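Local coordinates for polyporopepsin (Irpex lacteus, PDB 1WKR), which cleaves proteins as an aspartic endopeptidase of broad specificity with milk-clotting activity, and is captured here in complex with the inhibitor pepstatin, at residues 32-38 with 104-110; 63-68 with 95-99; 84-88 with 125-129. One frame throughout, in Å; residues are numbered along the deposited sequence.

In the fold
Following the chain from the N terminus, the loop after strand 25-32 comes first; it meets its partner only at 104-110, so contact 1 closes a long loop of largely beta structure. Within that loop lies contact 2, which joins the flap tip and the start of strand 67-79 (63-68) to the end of strand 82-96 (95-99). Between those two segments, 84-88 opens contact 3, whose other half, 125-129, comes after 110, so contact 3 crosses both of the others. Contact 1 touches each neighbour: Ile104 packs on Tyr63 and Phe98, and Val107 on Val128. Together they tie the catalytic loop, the flap side of the cleft and helix 128-134 into one lobe.

Contact 1. Residues 32-38 with 104-110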
loop_
_atom_site.group_PDB
_atom_site.type_symbol
_atom_site.label_atom_id
_atom_site.label_comp_id
_atom_site.label_asym_id
_atom_site.label_seq_id
_atom_site.Cartn_x
_atom_site.Cartn_y
_atom_site.Cartn_z
ATOM N N ASP A 32 2.134 -0.023 5.004
ATOM C CA ASP A 32 0.774 0.452 4.680
ATOM C C ASP A 32 0.712 1.961 4.539
ATOM O O ASP A 32 0.700 2.705 5.508
ATOM C CB ASP A 32 -0.180 -0.022 5.797
ATOM C CG ASP A 32 -1.609 0.079 5.442
ATOM O OD1 ASP A 32 -1.934 0.309 4.226
ATOM O OD2 ASP A 32 -2.504 -0.044 6.323
ATOM N N THR A 33 0.595 2.448 3.302
ATOM C CA THR A 33 0.290 3.867 3.038
ATOM C C THR A 33 -1.188 4.146 3.168
ATOM O O THR A 33 -1.554 5.322 3.078
ATOM C CB THR A 33 0.827 4.341 1.708
ATOM O OG1 THR A 33 0.191 3.584 0.639
ATOM C CG2 THR A 33 2.363 4.171 1.573
ATOM N N GLY A 34 -2.032 3.129 3.435
ATOM C CA GLY A 34 -3.465 3.327 3.616
ATOM C C GLY A 34 -3.912 3.425 5.061
ATOM O O GLY A 34 -5.120 3.472 5.303
ATOM N N SER A 35 -2.980 3.429 6.006
ATOM C CA SER A 35 -3.290 3.650 7.440
ATOM C C SER A 35 -2.043 4.237 8.050
ATOM O O SER A 35 -0.991 4.291 7.421
ATOM C CB SER A 35 -3.662 2.383 8.147
ATOM O OG SER A 35 -2.559 1.521 8.364
ATOM N N SER A 36 -2.184 4.707 9.302
ATOM C CA SER A 36 -1.166 5.582 9.863
ATOM C C SER A 36 -0.780 5.245 11.260
ATOM O O SER A 36 -0.007 5.991 11.889
ATOM C CB SER A 36 -1.650 7.040 9.771
ATOM O OG SER A 36 -2.005 7.268 8.392
ATOM N N ASN A 37 -1.243 4.101 11.772
ATOM C CA ASN A 37 -0.860 3.632 13.109
ATOM C C ASN A 37 0.147 2.538 12.934
ATOM O O ASN A 37 -0.074 1.547 12.207
ATOM C CB ASN A 37 -2.093 3.041 13.829
ATOM C CG ASN A 37 -3.081 4.084 14.237
ATOM O OD1 ASN A 37 -3.740 4.728 13.399
ATOM N ND2 ASN A 37 -3.204 4.378 15.560
ATOM N N THR A 38 1.324 2.702 13.560
ATOM C CA THR A 38 2.346 1.641 13.607
ATOM C C THR A 38 2.080 0.774 14.810
ATOM O O THR A 38 1.967 1.338 15.919
ATOM C CB THR A 38 3.746 2.239 13.598
ATOM O OG1 THR A 38 3.982 2.802 12.298
ATOM C CG2 THR A 38 4.818 1.180 13.848
ATOM N N ILE A 104 1.546 -3.500 11.533
ATOM C CA ILE A 104 1.591 -2.544 10.409
ATOM C C ILE A 104 2.637 -1.471 10.686
ATOM O O ILE A 104 2.734 -0.961 11.823
ATOM C CB ILE A 104 0.192 -1.914 10.144
ATOM C CG1 ILE A 104 -0.713 -2.975 9.545
ATOM C CG2 ILE A 104 0.309 -0.661 9.267
ATOM C CD1 ILE A 104 -2.143 -2.460 9.197
ATOM N N LEU A 105 3.343 -1.101 9.632
ATOM C CA LEU A 105 4.136 0.140 9.596
ATOM C C LEU A 105 3.238 1.219 8.948
ATOM O O LEU A 105 2.955 1.126 7.749
ATOM C CB LEU A 105 5.425 -0.032 8.828
ATOM C CG LEU A 105 6.353 1.208 8.875
ATOM C CD1 LEU A 105 7.011 1.302 10.230
ATOM C CD2 LEU A 105 7.368 1.171 7.789
ATOM N N GLY A 106 2.746 2.155 9.765
ATOM C CA GLY A 106 1.709 3.094 9.319
ATOM C C GLY A 106 2.330 4.332 8.728
ATOM O O GLY A 106 2.861 5.204 9.435
ATOM N N VAL A 107 2.332 4.384 7.396
ATOM C CA VAL A 107 2.976 5.489 6.624
ATOM C C VAL A 107 1.958 6.275 5.794
ATOM O O VAL A 107 2.337 7.105 4.966
ATOM C CB VAL A 107 4.186 4.993 5.814
ATOM C CG1 VAL A 107 5.388 4.754 6.743
ATOM C CG2 VAL A 107 3.878 3.710 5.021
ATOM N N GLY A 108 0.679 6.098 6.108
ATOM C CA GLY A 108 -0.386 7.001 5.672
ATOM C C GLY A 108 -0.204 8.359 6.327
ATOM O O GLY A 108 0.667 8.577 7.197
ATOM N N PRO A 109 -1.026 9.323 5.941
ATOM C CA PRO A 109 -0.951 10.689 6.535
ATOM C C PRO A 109 -1.431 10.639 7.973
ATOM O O PRO A 109 -2.342 9.921 8.347
ATOM C CB PRO A 109 -1.899 11.517 5.659
ATOM C CG PRO A 109 -2.011 10.688 4.383
ATOM C CD PRO A 109 -2.042 9.273 4.865
ATOM N N VAL A 110 -0.803 11.509 8.803
ATOM C CA VAL A 110 -1.109 11.473 10.256
ATOM C C VAL A 110 -2.557 11.727 10.539
ATOM O O VAL A 110 -3.038 11.241 11.613
ATOM C CB VAL A 110 -0.199 12.494 11.014
ATOM C CG1 VAL A 110 -0.448 13.919 10.609
ATOM C CG2 VAL A 110 -0.280 12.273 12.535
HETATM O O HOH W 1 3.560 5.479 12.035
#
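How an aspartic protease fixes a catalytic carboxylate is well illustrated by three residues here, Ile104, Ser36 and Asp32, which have the most surface covered by this contact. Asp32 ends strand 25-32 alongside strand 103-106, in parallel register with Gly106: its N donates to Leu105 O (3.1 Å), and Val107 N returns a bond to Asp32 O (3.0 Å). Its carboxylate is oriented locally, OD1 accepting from Gly34 N at 2.9 Å in an Asx turn and OD2 from Ser35 OG at 2.6 Å. Ile104 packs against the base of this side chain, its CG2 lying 3.6 Å from Asp32 CB and 3.7 Å from Ser35 OG, while Ile104 O receives a CA-H...O contact from Thr38 CA (3.2 Å).

Ser36 clasps the opposing chain where it leaves the strand. Its OG donates to Pro109 O (2.7 Å), next to the bond from Gly108 N to Ser35 O (2.8 Å). Gly106 and Gly108 make the close approach possible: a side chain on either would collide with Ser36 or its neighbours. Farther along, Gly106 N donates to Thr38 OG1 (2.9 Å), and water 1 joins that hydroxyl to Gly106 O.

Beyond the segments, Asp32 lies against the other catalytic aspartate, Asp212, and its OD1 bonds pepstatin; Thr33 reaches Val211 and Thr213, the interlocking called the fireman's grip. Strand 103-106 thus runs between strand 25-32, its parallel neighbour, and strand 39-40, its antiparallel one, the psi loop that carries the catalytic aspartate in pepsin-like proteases.

Contact 2. Residues 63-68 with 95-99; sequences YGSGSF and DSGFD. With SO4 (sulfate ion), chain G; SO4 (sulfate ion), chain F.
Two backbone hydrogen bonds define the register: Ser67 N to Ser96 O and Ser96 N to Ser67 O, both 3.0 Å, making Ser67 and Ser96 an antiparallel hydrogen-bonded pair. Phe68 and Asp95 follow as a non-hydrogen-bonded pair with CA atoms 4.1 Å apart, and Asp95 CA approaches Ser67 O at 3.3 Å in a CA-H...O contact. Water 2 bridges the other end, donating to Ser65 O (3.0 Å) and Gly97 O (2.8 Å) and accepting from Ser65 OG (2.7 Å). On the 95-97 side, Asp95 N binds one sulfate (O4 of chain F, 3.0 Å) and Gly97 N the other (O3 of chain G, 2.9 Å); both ions probably come from the crystallisation liquor.

The residues from Tyr63 to Gly66 form the tip of the flap, the hairpin that covers the cleft of pepsin-like proteases; Tyr63 N bonds Gly66 O at 2.8 Å, and Gly64 and Ser65 hydrogen-bond pepstatin. Gly66 is almost fully extended (phi/psi -179/-161), bringing its CA within 3.1 Å of Ser96 O, and Gly97 takes a positive phi of 98°, which suits glycine.

Beside this ladder, Tyr63 (m, chi2 -87°) and Phe98 (m, chi2 -76°) meet in an offset edge-to-face pair, the edge of Phe98 toward the face of Tyr63, with centroids 5.5 Å apart and planes at 74°. Tyr63 CE2 and Phe98 CZ are 3.7 Å apart, and both rings also touch Ile104.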
loop_
_atom_site.group_PDB
_atom_site.type_symbol
_atom_site.label_atom_id
_atom_site.label_comp_id
_atom_site.label_asym_id
_atom_site.label_seq_id
_atom_site.Cartn_x
_atom_site.Cartn_y
_atom_site.Cartn_z
ATOM N N TYR A 63 -9.989 -1.694 9.638
ATOM C CA TYR A 63 -9.513 -1.717 8.206
ATOM C C TYR A 63 -10.560 -2.354 7.328
ATOM O O TYR A 63 -11.520 -2.962 7.792
ATOM C CB TYR A 63 -8.219 -2.467 8.106
ATOM C CG TYR A 63 -7.086 -2.018 9.030
ATOM C CD1 TYR A 63 -6.211 -1.019 8.672
ATOM C CD2 TYR A 63 -6.979 -2.614 10.272
ATOM C CE1 TYR A 63 -5.183 -0.625 9.552
ATOM C CE2 TYR A 63 -5.961 -2.233 11.159
ATOM C CZ TYR A 63 -5.094 -1.240 10.779
ATOM O OH TYR A 63 -4.116 -0.853 11.697
ATOM N N GLY A 64 -10.366 -2.287 6.027
ATOM C CA GLY A 64 -11.257 -2.985 5.069
ATOM C C GLY A 64 -11.262 -4.445 5.344
ATOM O O GLY A 64 -12.422 -5.044 5.387
ATOM N N SER A 65 -10.189 -5.117 5.541
ATOM C CA SER A 65 -10.146 -6.572 5.699
ATOM C C SER A 65 -9.758 -7.092 7.088
ATOM O O SER A 65 -9.399 -8.193 7.278
ATOM C CB SER A 65 -9.208 -7.199 4.690
ATOM O OG SER A 65 -7.894 -6.688 4.789
ATOM N N GLY A 66 -9.766 -6.163 8.087
ATOM C CA GLY A 66 -9.430 -6.590 9.455
ATOM C C GLY A 66 -9.507 -5.455 10.431
ATOM O O GLY A 66 -10.130 -4.464 10.171
ATOM N N SER A 67 -8.839 -5.692 11.575
ATOM C CA SER A 67 -8.968 -4.719 12.673
ATOM C C SER A 67 -7.929 -5.088 13.717
ATOM O O SER A 67 -7.419 -6.198 13.775
ATOM C CB SER A 67 -10.345 -4.755 13.350
ATOM O OG SER A 67 -10.598 -5.982 13.806
ATOM N N PHE A 68 -7.638 -4.131 14.610
ATOM C CA PHE A 68 -6.889 -4.437 15.845
ATOM C C PHE A 68 -7.311 -3.464 16.929
ATOM O O PHE A 68 -7.758 -2.373 16.675
ATOM C CB PHE A 68 -5.333 -4.457 15.640
ATOM C CG PHE A 68 -4.662 -3.137 15.987
ATOM C CD1 PHE A 68 -4.616 -2.090 15.085
ATOM C CD2 PHE A 68 -4.109 -2.932 17.260
ATOM C CE1 PHE A 68 -3.966 -0.907 15.433
ATOM C CE2 PHE A 68 -3.489 -1.743 17.597
ATOM C CZ PHE A 68 -3.447 -0.706 16.704
ATOM N N ASP A 95 -6.607 -8.874 17.352
ATOM C CA ASP A 95 -6.351 -8.526 15.911
ATOM C C ASP A 95 -6.983 -9.592 15.027
ATOM O O ASP A 95 -7.073 -10.795 15.407
ATOM C CB ASP A 95 -4.828 -8.400 15.609
ATOM C CG ASP A 95 -4.130 -9.675 15.827
ATOM O OD1 ASP A 95 -3.680 -10.008 16.898
ATOM O OD2 ASP A 95 -3.979 -10.465 14.794
ATOM N N SER A 96 -7.417 -9.175 13.875
ATOM C CA SER A 96 -7.987 -10.064 12.810
ATOM C C SER A 96 -7.495 -9.539 11.461
ATOM O O SER A 96 -7.574 -8.354 11.210
ATOM C CB SER A 96 -9.471 -10.028 12.898
ATOM O OG SER A 96 -9.968 -10.439 14.168
ATOM N N GLY A 97 -7.149 -10.475 10.588
ATOM C CA GLY A 97 -6.773 -10.109 9.200
ATOM C C GLY A 97 -5.260 -10.016 8.949
ATOM O O GLY A 97 -4.812 -9.616 7.862
ATOM N N PHE A 98 -4.445 -10.381 9.928
ATOM C CA PHE A 98 -2.975 -10.144 9.912
ATOM C C PHE A 98 -2.135 -11.385 9.830
ATOM O O PHE A 98 -0.985 -11.362 10.212
ATOM C CB PHE A 98 -2.624 -9.226 11.061
ATOM C CG PHE A 98 -3.210 -7.898 10.786
ATOM C CD1 PHE A 98 -2.617 -7.022 9.826
ATOM C CD2 PHE A 98 -4.430 -7.415 11.396
ATOM C CE1 PHE A 98 -3.219 -5.832 9.457
ATOM C CE2 PHE A 98 -4.974 -6.238 11.049
ATOM C CZ PHE A 98 -4.383 -5.459 10.098
ATOM N N ASP A 99 -2.693 -12.460 9.274
ATOM C CA ASP A 99 -1.821 -13.630 9.019
ATOM C C ASP A 99 -0.585 -13.215 8.219
ATOM O O ASP A 99 -0.645 -12.391 7.251
ATOM C CB ASP A 99 -2.606 -14.684 8.232
ATOM C CG ASP A 99 -3.567 -15.429 9.159
ATOM O OD1 ASP A 99 -3.491 -15.276 10.372
ATOM O OD2 ASP A 99 -4.387 -16.283 8.532
HETATM S S SO4 G . -7.779 -13.982 11.844
HETATM O O1 SO4 G . -9.364 -13.747 12.348
HETATM O O2 SO4 G . -7.720 -15.645 11.711
HETATM O O3 SO4 G . -7.510 -13.370 10.483
HETATM O O4 SO4 G . -6.632 -13.703 12.999
HETATM S S SO4 F . -8.098 -12.165 18.781
HETATM O O1 SO4 F . -8.069 -13.446 17.845
HETATM O O2 SO4 F . -8.923 -11.129 18.450
HETATM O O3 SO4 F . -8.376 -12.648 20.219
HETATM O O4 SO4 F . -6.637 -11.610 18.686
HETATM O O HOH W 2 -6.747 -8.760 6.052
#

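Contact 3. Residues 84-88 with 125-129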
loop_
_atom_site.group_PDB
_atom_site.type_symbol
_atom_site.label_atom_id
_atom_site.label_comp_id
_atom_site.label_asym_id
_atom_site.label_seq_id
_atom_site.Cartn_x
_atom_site.Cartn_y
_atom_site.Cartn_z
ATOM N N ILE A 84 14.265 6.083 15.757
ATOM C CA ILE A 84 13.283 7.003 16.233
ATOM C C ILE A 84 13.061 6.776 17.702
ATOM O O ILE A 84 12.356 5.809 18.071
ATOM C CB ILE A 84 11.898 6.826 15.524
ATOM C CG1 ILE A 84 12.098 6.854 14.016
ATOM C CG2 ILE A 84 10.945 7.907 16.000
ATOM C CD1 ILE A 84 10.861 6.271 13.277
ATOM N N PRO A 85 13.611 7.577 18.581
ATOM C CA PRO A 85 13.328 7.429 20.022
ATOM C C PRO A 85 11.803 7.960 20.244
ATOM O O PRO A 85 11.436 8.920 19.570
ATOM C CB PRO A 85 14.372 8.373 20.703
ATOM C CG PRO A 85 15.032 9.217 19.640
ATOM C CD PRO A 85 14.627 8.662 18.307
ATOM N N LYS A 86 11.101 7.362 21.025
ATOM C CA LYS A 86 9.850 7.764 21.447
ATOM C C LYS A 86 8.766 7.798 20.355
ATOM O O LYS A 86 7.888 8.640 20.379
ATOM C CB LYS A 86 9.927 9.061 22.241
ATOM C CG LYS A 86 10.820 9.023 23.524
ATOM C CD LYS A 86 10.424 10.178 24.571
ATOM C CE LYS A 86 8.927 9.932 24.886
ATOM N NZ LYS A 86 8.569 10.808 26.303
ATOM N N GLN A 87 8.899 6.895 19.419
ATOM C CA GLN A 87 7.783 6.640 18.482
ATOM C C GLN A 87 6.570 6.083 19.223
ATOM O O GLN A 87 6.729 5.144 20.006
ATOM C CB GLN A 87 8.248 5.634 17.425
ATOM C CG GLN A 87 7.103 5.249 16.443
ATOM C CD GLN A 87 6.607 6.401 15.622
ATOM O OE1 GLN A 87 7.443 7.119 15.015
ATOM N NE2 GLN A 87 5.301 6.611 15.530
ATOM N N SER A 88 5.406 6.659 19.008
ATOM C CA SER A 88 4.171 6.106 19.588
ATOM C C SER A 88 3.764 4.916 18.705
ATOM O O SER A 88 3.613 5.072 17.468
ATOM C CB SER A 88 3.157 7.164 19.643
ATOM O OG SER A 88 1.973 6.656 20.283
ATOM N N ILE A 125 -1.246 10.977 16.204
ATOM C CA ILE A 125 -0.089 10.127 16.538
ATOM C C ILE A 125 0.929 10.326 15.429
ATOM O O ILE A 125 0.854 9.636 14.369
ATOM C CB ILE A 125 -0.428 8.663 16.662
ATOM C CG1 ILE A 125 -1.670 8.414 17.546
ATOM C CG2 ILE A 125 0.769 7.914 17.212
ATOM C CD1 ILE A 125 -2.109 6.988 17.495
ATOM N N PRO A 126 1.905 11.229 15.552
ATOM C CA PRO A 126 2.944 11.449 14.536
ATOM C C PRO A 126 3.486 10.116 14.016
ATOM O O PRO A 126 3.831 9.205 14.776
ATOM C CB PRO A 126 3.971 12.278 15.216
ATOM C CG PRO A 126 3.186 13.112 16.232
ATOM C CD PRO A 126 2.071 12.158 16.745
ATOM N N THR A 127 3.617 10.015 12.684
ATOM C CA THR A 127 4.027 8.751 12.087
ATOM C C THR A 127 5.505 8.600 12.095
ATOM O O THR A 127 6.261 9.558 12.412
ATOM C CB THR A 127 3.523 8.705 10.634
ATOM O OG1 THR A 127 4.230 9.715 9.876
ATOM C CG2 THR A 127 2.019 8.965 10.508
ATOM N N VAL A 128 5.976 7.418 11.752
ATOM C CA VAL A 128 7.424 7.213 11.659
ATOM C C VAL A 128 8.053 8.210 10.749
ATOM O O VAL A 128 9.140 8.766 11.066
ATOM C CB VAL A 128 7.798 5.764 11.243
ATOM C CG1 VAL A 128 7.408 4.800 12.359
ATOM C CG2 VAL A 128 7.189 5.334 9.912
ATOM N N THR A 129 7.433 8.540 9.595
ATOM C CA THR A 129 8.023 9.484 8.657
ATOM C C THR A 129 8.067 10.894 9.275
ATOM O O THR A 129 9.079 11.587 9.194
ATOM C CB THR A 129 7.191 9.527 7.360
ATOM O OG1 THR A 129 6.861 8.159 7.008
ATOM C CG2 THR A 129 7.977 10.149 6.240
HETATM O O HOH W 3 4.772 9.177 17.445
#
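A chain that turns a corner can offer several kinds of side chain to one neighbouring segment, as the course from Ile84 to Ser88 demonstrates. Ile84 extends its side chain across the gap, CD1 lying 3.7 Å from Val128 CB, where the helix begins. The chain then turns a corner through a type II beta turn from Ile84 to Gln87, with the exposed Pro85 and Lys86 at its central positions.

Gln87, back in the strand, supplies the polar link. Its t, p conformation carries the amide over to the second segment, where NE2 donates to Pro126 O (3.1 Å) and also to its own neighbour, Ser88 O (3.0 Å). OE1 lies 3.4 Å from Val128 CA and accepts from Asn131 of the helix, so both ends of the amide are engaged. At Ser88 the backbone N donates to water 3 (3.0 Å), which in turn donates to Pro126 O (2.8 Å), and the side chain packs through CB on Ile125 CG2 (3.5 Å), while its hydroxyl bonds Glu72.

Across the gap Thr127 is the N-cap of helix 128-134, its OG1 accepting from Asp130 N. The contact therefore joins the corner in strand 82-96 to an N-capped helix start, within the N-terminal lobe of the pepsin fold.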